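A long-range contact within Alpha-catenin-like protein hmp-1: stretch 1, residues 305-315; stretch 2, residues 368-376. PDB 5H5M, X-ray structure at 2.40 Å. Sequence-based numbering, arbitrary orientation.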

ATOM      1  N   GLU A 305     -28.891  -6.848   3.364  1.00 36.81           N
ATOM      2  CA  GLU A 305     -28.418  -8.223   3.418  1.00 37.64           C
ATOM      3  C   GLU A 305     -27.004  -8.290   2.858  1.00 34.85           C
ATOM      4  O   GLU A 305     -26.188  -9.101   3.290  1.00 51.59           O
ATOM      5  N   TYR A 306     -26.719  -7.409   1.905  1.00 33.30           N
ATOM      6  CA  TYR A 306     -25.394  -7.317   1.312  1.00 35.95           C
ATOM      7  C   TYR A 306     -24.323  -6.945   2.330  1.00 36.33           C
ATOM      8  O   TYR A 306     -23.304  -7.625   2.442  1.00 47.13           O
ATOM      9  N   THR A 307     -24.552  -5.864   3.070  1.00 33.57           N
ATOM     10  CA  THR A 307     -23.556  -5.381   4.020  1.00 26.67           C
ATOM     11  C   THR A 307     -23.383  -6.343   5.191  1.00 28.60           C
ATOM     12  O   THR A 307     -22.265  -6.573   5.644  1.00 25.43           O
ATOM     13  N   GLU A 308     -24.481  -6.913   5.673  1.00 29.16           N
ATOM     14  CA  GLU A 308     -24.405  -7.855   6.785  1.00 44.98           C
ATOM     15  C   GLU A 308     -23.623  -9.111   6.402  1.00 41.30           C
ATOM     16  O   GLU A 308     -22.871  -9.649   7.214  1.00 37.76           O
ATOM     17  N   THR A 309     -23.796  -9.561   5.162  1.00 39.63           N
ATOM     18  CA  THR A 309     -23.101 -10.748   4.666  1.00 30.87           C
ATOM     19  C   THR A 309     -21.597 -10.495   4.558  1.00 36.18           C
ATOM     20  O   THR A 309     -20.784 -11.369   4.860  1.00 41.53           O
ATOM     21  N   VAL A 310     -21.232  -9.289   4.139  1.00 28.38           N
ATOM     22  CA  VAL A 310     -19.830  -8.917   4.008  1.00 28.25           C
ATOM     23  C   VAL A 310     -19.184  -8.697   5.378  1.00 29.89           C
ATOM     24  O   VAL A 310     -18.078  -9.170   5.629  1.00 23.47           O
ATOM     25  N   LYS A 311     -19.882  -7.991   6.264  1.00 28.29           N
ATOM     26  CA  LYS A 311     -19.382  -7.758   7.619  1.00 29.34           C
ATOM     27  C   LYS A 311     -19.228  -9.075   8.378  1.00 29.43           C
ATOM     28  O   LYS A 311     -18.338  -9.216   9.219  1.00 30.74           O
ATOM     29  N   GLN A 312     -20.092 -10.036   8.071  1.00 27.93           N
ATOM     30  CA  GLN A 312     -20.007 -11.362   8.670  1.00 28.47           C
ATOM     31  C   GLN A 312     -18.716 -12.069   8.254  1.00 37.26           C
ATOM     32  O   GLN A 312     -18.034 -12.679   9.081  1.00 30.00           O
ATOM     33  N   ALA A 313     -18.386 -11.984   6.970  1.00 25.78           N
ATOM     34  CA  ALA A 313     -17.160 -12.581   6.457  1.00 24.54           C
ATOM     35  C   ALA A 313     -15.938 -11.911   7.079  1.00 27.36           C
ATOM     36  O   ALA A 313     -14.949 -12.573   7.403  1.00 25.90           O
ATOM     37  N   VAL A 314     -16.020 -10.594   7.249  1.00 26.23           N
ATOM     38  CA  VAL A 314     -14.954  -9.828   7.889  1.00 29.41           C
ATOM     39  C   VAL A 314     -14.784 -10.238   9.350  1.00 32.59           C
ATOM     40  O   VAL A 314     -13.663 -10.387   9.841  1.00 30.64           O
ATOM     41  N   ARG A 315     -15.908 -10.429  10.031  1.00 23.57           N
ATOM     42  CA  ARG A 315     -15.907 -10.821  11.435  1.00 26.93           C
ATOM     43  C   ARG A 315     -15.206 -12.164  11.649  1.00 30.58           C
ATOM     44  O   ARG A 315     -14.595 -12.395  12.693  1.00 35.41           O
ATOM     45  N   ASP A 368     -12.666 -14.872   0.781  1.00 38.32           N
ATOM     46  CA  ASP A 368     -14.097 -14.958   1.062  1.00 33.15           C
ATOM     47  C   ASP A 368     -14.708 -13.568   1.170  1.00 38.12           C
ATOM     48  O   ASP A 368     -15.825 -13.330   0.710  1.00 48.92           O
ATOM     49  N   ILE A 369     -13.965 -12.652   1.783  1.00 32.85           N
ATOM     50  CA  ILE A 369     -14.399 -11.268   1.913  1.00 25.78           C
ATOM     51  C   ILE A 369     -14.559 -10.635   0.535  1.00 28.27           C
ATOM     52  O   ILE A 369     -15.575 -10.007   0.244  1.00 41.48           O
ATOM     53  N   ARG A 370     -13.557 -10.826  -0.316  1.00 25.94           N
ATOM     54  CA  ARG A 370     -13.594 -10.292  -1.674  1.00 29.89           C
ATOM     55  C   ARG A 370     -14.727 -10.916  -2.479  1.00 32.67           C
ATOM     56  O   ARG A 370     -15.346 -10.256  -3.314  1.00 36.64           O
ATOM     57  N   HIS A 371     -15.001 -12.188  -2.215  1.00 28.17           N
ATOM     58  CA  HIS A 371     -16.064 -12.899  -2.907  1.00 28.21           C
ATOM     59  C   HIS A 371     -17.437 -12.366  -2.491  1.00 42.57           C
ATOM     60  O   HIS A 371     -18.309 -12.138  -3.336  1.00 35.69           O
ATOM     61  N   ALA A 372     -17.619 -12.165  -1.189  1.00 25.38           N
ATOM     62  CA  ALA A 372     -18.869 -11.629  -0.657  1.00 35.46           C
ATOM     63  C   ALA A 372     -19.179 -10.239  -1.216  1.00 32.14           C
ATOM     64  O   ALA A 372     -20.339  -9.898  -1.432  1.00 41.34           O
ATOM     65  N   LEU A 373     -18.137  -9.448  -1.451  1.00 29.93           N
ATOM     66  CA  LEU A 373     -18.299  -8.097  -1.985  1.00 28.24           C
ATOM     67  C   LEU A 373     -18.821  -8.108  -3.421  1.00 36.61           C
ATOM     68  O   LEU A 373     -19.376  -7.116  -3.896  1.00 35.96           O
ATOM     69  N   LEU A 374     -18.639  -9.237  -4.103  1.00 37.97           N
ATOM     70  CA  LEU A 374     -19.130  -9.411  -5.469  1.00 41.80           C
ATOM     71  C   LEU A 374     -20.618  -9.750  -5.500  1.00 51.88           C
ATOM     72  O   LEU A 374     -21.325  -9.386  -6.439  1.00 63.36           O
ATOM     73  N   MET A 375     -21.088 -10.453  -4.474  1.00 48.94           N
ATOM     74  CA  MET A 375     -22.486 -10.866  -4.392  1.00 54.29           C
ATOM     75  C   MET A 375     -23.409  -9.691  -4.073  1.00 63.51           C
ATOM     76  O   MET A 375     -23.617  -9.365  -2.905  1.00 73.93           O
ATOM     77  N   ASN A 376     -23.949  -9.049  -5.108  1.00 71.23           N
ATOM     78  CA  ASN A 376     -24.875  -7.932  -4.914  1.00 66.93           C
ATOM     79  C   ASN A 376     -26.241  -8.208  -5.533  1.00 61.42           C
ATOM     80  O   ASN A 376     -26.931  -7.282  -5.969  1.00 84.10           O
TER

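The contact between residues 305-315 and 368-376 of the alpha-catenin-like protein hmp-1 is a close antiparallel helix pair, packed through small and branched apolar side chains and closed at one end by a tyrosine that hydrogen-bonds to the backbone of the opposing stretch. It illustrates a general principle: helices approach closely where small residues lie between them, and larger side chains fill the space alongside. The two axes run at 178° and come within 8.8 Å of each other, so the register is simple, with Ala 313 beside Ile 369, Val 310 beside Ala 372, and Tyr 306 beside Asn 376.

The middle of the contact depends on alanine. Ala 372 points its CB toward the first helix, and Val 310 points back at it; their CA atoms are 5.5 Å apart. Val 310, with chi1 in the t well, places its CG2 3.9 Å from the CB of Ala 372 and its CG1 3.7 Å from the CD2 of Leu 373. Leu 373 starts out sideways, but its m, t rotamer brings the end of the side chain nearer to the first helix. The Ala 372 methyl and the CD2 methyl of Leu 373 thus both lie against the buried valine.

One turn further along the first helix the same theme returns with the roles exchanged. Ala 313 is now the small residue pointing in, and Ile 369 is the large one. The isoleucine leaves its backbone sideways and, in an m, t conformation, swings its end inward: its CG1 lies 4.1 Å from the CB of Ala 313, while its CD1 lies 4.0 Å from the CG2 of Val 314. Val 314, also t at chi1, is itself directed sideways, so this pair meets along the flank of the interface.

Tyr 306 contributes the largest covered area of any residue here. Its chi1 is t (171°), the ring lies beside the C-terminal part of the second stretch, and OH of Tyr 306 donates a hydrogen bond to O of Leu 373 at 3.0 Å. This oxygen lies at the ring edge, as does O of Met 375, 3.1 Å from the CD1 of Tyr 306. CZ of Tyr 306 lies 4.4 Å from CD2 of Leu 373, so the same leucine offers both a polar and an apolar contact. Asn 376 also comes close to the ring, but it is poorly ordered and its amide orientation is uncertain.

Polar side chains otherwise contribute little across the interface. Thr 309 points toward the second stretch at the margin, yet its hydroxyl is occupied at home: with chi1 in the m well, OG1 donates to O of Glu 305 at 2.6 Å. No salt bridge joins the stretches; apolar packing and a single hydrogen bond characterize the contact.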

ATOM      1  CB  GLU A 305     -29.353  -9.153   2.645  1.00 41.79           C
ATOM      2  CG  GLU A 305     -28.923 -10.610   2.652  1.00 42.22           C
ATOM      3  CD  GLU A 305     -30.009 -11.535   2.142  1.00 59.50           C
ATOM      4  OE1 GLU A 305     -31.159 -11.071   1.981  1.00 65.44           O
ATOM      5  OE2 GLU A 305     -29.712 -12.726   1.909  1.00 61.02           O
ATOM      6  CB  TYR A 306     -25.394  -6.298   0.171  1.00 33.88           C
ATOM      7  CG  TYR A 306     -24.012  -5.996  -0.355  1.00 36.09           C
ATOM      8  CD1 TYR A 306     -23.288  -6.962  -1.038  1.00 28.00           C
ATOM      9  CD2 TYR A 306     -23.434  -4.745  -0.178  1.00 25.76           C
ATOM     10  CE1 TYR A 306     -22.027  -6.696  -1.522  1.00 26.19           C
ATOM     11  CE2 TYR A 306     -22.171  -4.470  -0.663  1.00 24.06           C
ATOM     12  CZ  TYR A 306     -21.475  -5.448  -1.336  1.00 26.41           C
ATOM     13  OH  TYR A 306     -20.216  -5.185  -1.821  1.00 43.73           O
ATOM     14  CB  THR A 307     -23.910  -3.985   4.561  1.00 25.30           C
ATOM     15  OG1 THR A 307     -25.144  -4.041   5.287  1.00 27.37           O
ATOM     16  CG2 THR A 307     -24.033  -2.986   3.419  1.00 24.55           C
ATOM     17  CB  GLU A 308     -25.807  -8.230   7.274  1.00 33.67           C
ATOM     18  CG  GLU A 308     -26.533  -7.079   7.949  1.00 34.08           C
ATOM     19  CD  GLU A 308     -27.698  -7.535   8.810  1.00 53.99           C
ATOM     20  OE1 GLU A 308     -28.103  -8.712   8.697  1.00 53.35           O
ATOM     21  OE2 GLU A 308     -28.204  -6.713   9.604  1.00 56.91           O
ATOM     22  CB  THR A 309     -23.651 -11.188   3.292  1.00 32.25           C
ATOM     23  OG1 THR A 309     -25.048 -11.487   3.407  1.00 46.67           O
ATOM     24  CG2 THR A 309     -22.929 -12.424   2.792  1.00 32.58           C
ATOM     25  CB  VAL A 310     -19.670  -7.647   3.147  1.00 25.52           C
ATOM     26  CG1 VAL A 310     -18.251  -7.122   3.224  1.00 20.45           C
ATOM     27  CG2 VAL A 310     -20.062  -7.933   1.702  1.00 23.34           C
ATOM     28  CB  LYS A 311     -20.307  -6.810   8.386  1.00 28.01           C
ATOM     29  CG  LYS A 311     -20.364  -5.400   7.807  1.00 28.88           C
ATOM     30  CD  LYS A 311     -19.746  -4.365   8.732  1.00 32.45           C
ATOM     31  CE  LYS A 311     -20.601  -4.140   9.962  1.00 45.11           C
ATOM     32  NZ  LYS A 311     -20.101  -3.001  10.780  1.00 52.53           N
ATOM     33  CB  GLN A 312     -21.219 -12.207   8.276  1.00 47.11           C
ATOM     34  CG  GLN A 312     -21.222 -13.596   8.887  1.00 58.10           C
ATOM     35  CD  GLN A 312     -21.297 -13.562  10.399  1.00 66.65           C
ATOM     36  OE1 GLN A 312     -22.203 -12.957  10.974  1.00 78.66           O
ATOM     37  NE2 GLN A 312     -20.340 -14.210  11.055  1.00 54.73           N
ATOM     38  CB  ALA A 313     -17.114 -12.480   4.939  1.00 23.89           C
ATOM     39  CB  VAL A 314     -15.230  -8.315   7.813  1.00 23.71           C
ATOM     40  CG1 VAL A 314     -14.257  -7.544   8.694  1.00 21.91           C
ATOM     41  CG2 VAL A 314     -15.154  -7.838   6.369  1.00 18.68           C
ATOM     42  CB  ARG A 315     -17.342 -10.882  11.966  1.00 27.57           C
ATOM     43  CG  ARG A 315     -17.438 -11.228  13.440  1.00 35.59           C
ATOM     44  CD  ARG A 315     -18.867 -11.141  13.949  1.00 42.76           C
ATOM     45  NE  ARG A 315     -18.951 -11.494  15.362  1.00 57.18           N
ATOM     46  CZ  ARG A 315     -18.739 -10.640  16.359  1.00 61.79           C
ATOM     47  NH1 ARG A 315     -18.428  -9.376  16.098  1.00 62.50           N
ATOM     48  NH2 ARG A 315     -18.835 -11.050  17.616  1.00 61.18           N
ATOM     49  CB  ASP A 368     -14.354 -15.747   2.350  1.00 31.40           C
ATOM     50  CG  ASP A 368     -14.023 -17.223   2.210  1.00 39.60           C
ATOM     51  OD1 ASP A 368     -13.918 -17.710   1.065  1.00 40.50           O
ATOM     52  OD2 ASP A 368     -13.877 -17.899   3.251  1.00 44.49           O
ATOM     53  CB  ILE A 369     -13.407 -10.450   2.756  1.00 20.18           C
ATOM     54  CG1 ILE A 369     -13.423 -10.935   4.207  1.00 22.58           C
ATOM     55  CG2 ILE A 369     -13.739  -8.971   2.693  1.00 19.29           C
ATOM     56  CD1 ILE A 369     -12.316 -10.349   5.063  1.00 17.56           C
ATOM     57  CB  ARG A 370     -12.253 -10.522  -2.377  1.00 24.29           C
ATOM     58  CG  ARG A 370     -11.065  -9.893  -1.647  1.00 24.18           C
ATOM     59  CD  ARG A 370      -9.794  -9.985  -2.471  1.00 25.58           C
ATOM     60  NE  ARG A 370      -9.889  -9.191  -3.689  1.00 29.73           N
ATOM     61  CZ  ARG A 370      -9.063  -9.301  -4.723  1.00 32.83           C
ATOM     62  NH1 ARG A 370      -8.073 -10.183  -4.691  1.00 30.98           N
ATOM     63  NH2 ARG A 370      -9.231  -8.529  -5.792  1.00 24.64           N
ATOM     64  CB  HIS A 371     -15.966 -14.400  -2.633  1.00 29.89           C
ATOM     65  CG  HIS A 371     -16.991 -15.213  -3.359  1.00 42.91           C
ATOM     66  ND1 HIS A 371     -17.178 -15.131  -4.720  1.00 53.54           N
ATOM     67  CD2 HIS A 371     -17.891 -16.120  -2.908  1.00 51.58           C
ATOM     68  CE1 HIS A 371     -18.146 -15.955  -5.081  1.00 49.58           C
ATOM     69  NE2 HIS A 371     -18.595 -16.566  -4.000  1.00 53.43           N
ATOM     70  CB  ALA A 372     -18.820 -11.585   0.866  1.00 25.42           C
ATOM     71  CB  LEU A 373     -16.972  -7.338  -1.915  1.00 26.96           C
ATOM     72  CG  LEU A 373     -16.527  -6.889  -0.521  1.00 29.68           C
ATOM     73  CD1 LEU A 373     -15.043  -6.596  -0.510  1.00 20.85           C
ATOM     74  CD2 LEU A 373     -17.312  -5.667  -0.078  1.00 25.20           C
ATOM     75  CB  LEU A 374     -18.338 -10.506  -6.187  1.00 43.60           C
ATOM     76  CG  LEU A 374     -16.849 -10.239  -6.402  1.00 51.33           C
ATOM     77  CD1 LEU A 374     -16.178 -11.450  -7.033  1.00 52.39           C
ATOM     78  CD2 LEU A 374     -16.645  -8.992  -7.251  1.00 45.75           C
ATOM     79  CB  MET A 375     -22.656 -11.957  -3.331  1.00 49.60           C
ATOM     80  CG  MET A 375     -21.690 -13.125  -3.468  1.00 54.04           C
ATOM     81  SD  MET A 375     -21.644 -13.771  -5.149  1.00101.54           S
ATOM     82  CE  MET A 375     -23.329 -14.355  -5.320  1.00 76.43           C
ATOM     83  CB  ASN A 376     -24.309  -6.630  -5.498  1.00 64.53           C
ATOM     84  CG  ASN A 376     -22.806  -6.501  -5.316  1.00 67.90           C
ATOM     85  OD1 ASN A 376     -22.214  -7.132  -4.443  1.00 85.40           O
ATOM     86  ND2 ASN A 376     -22.186  -5.651  -6.127  1.00 51.51           N
TER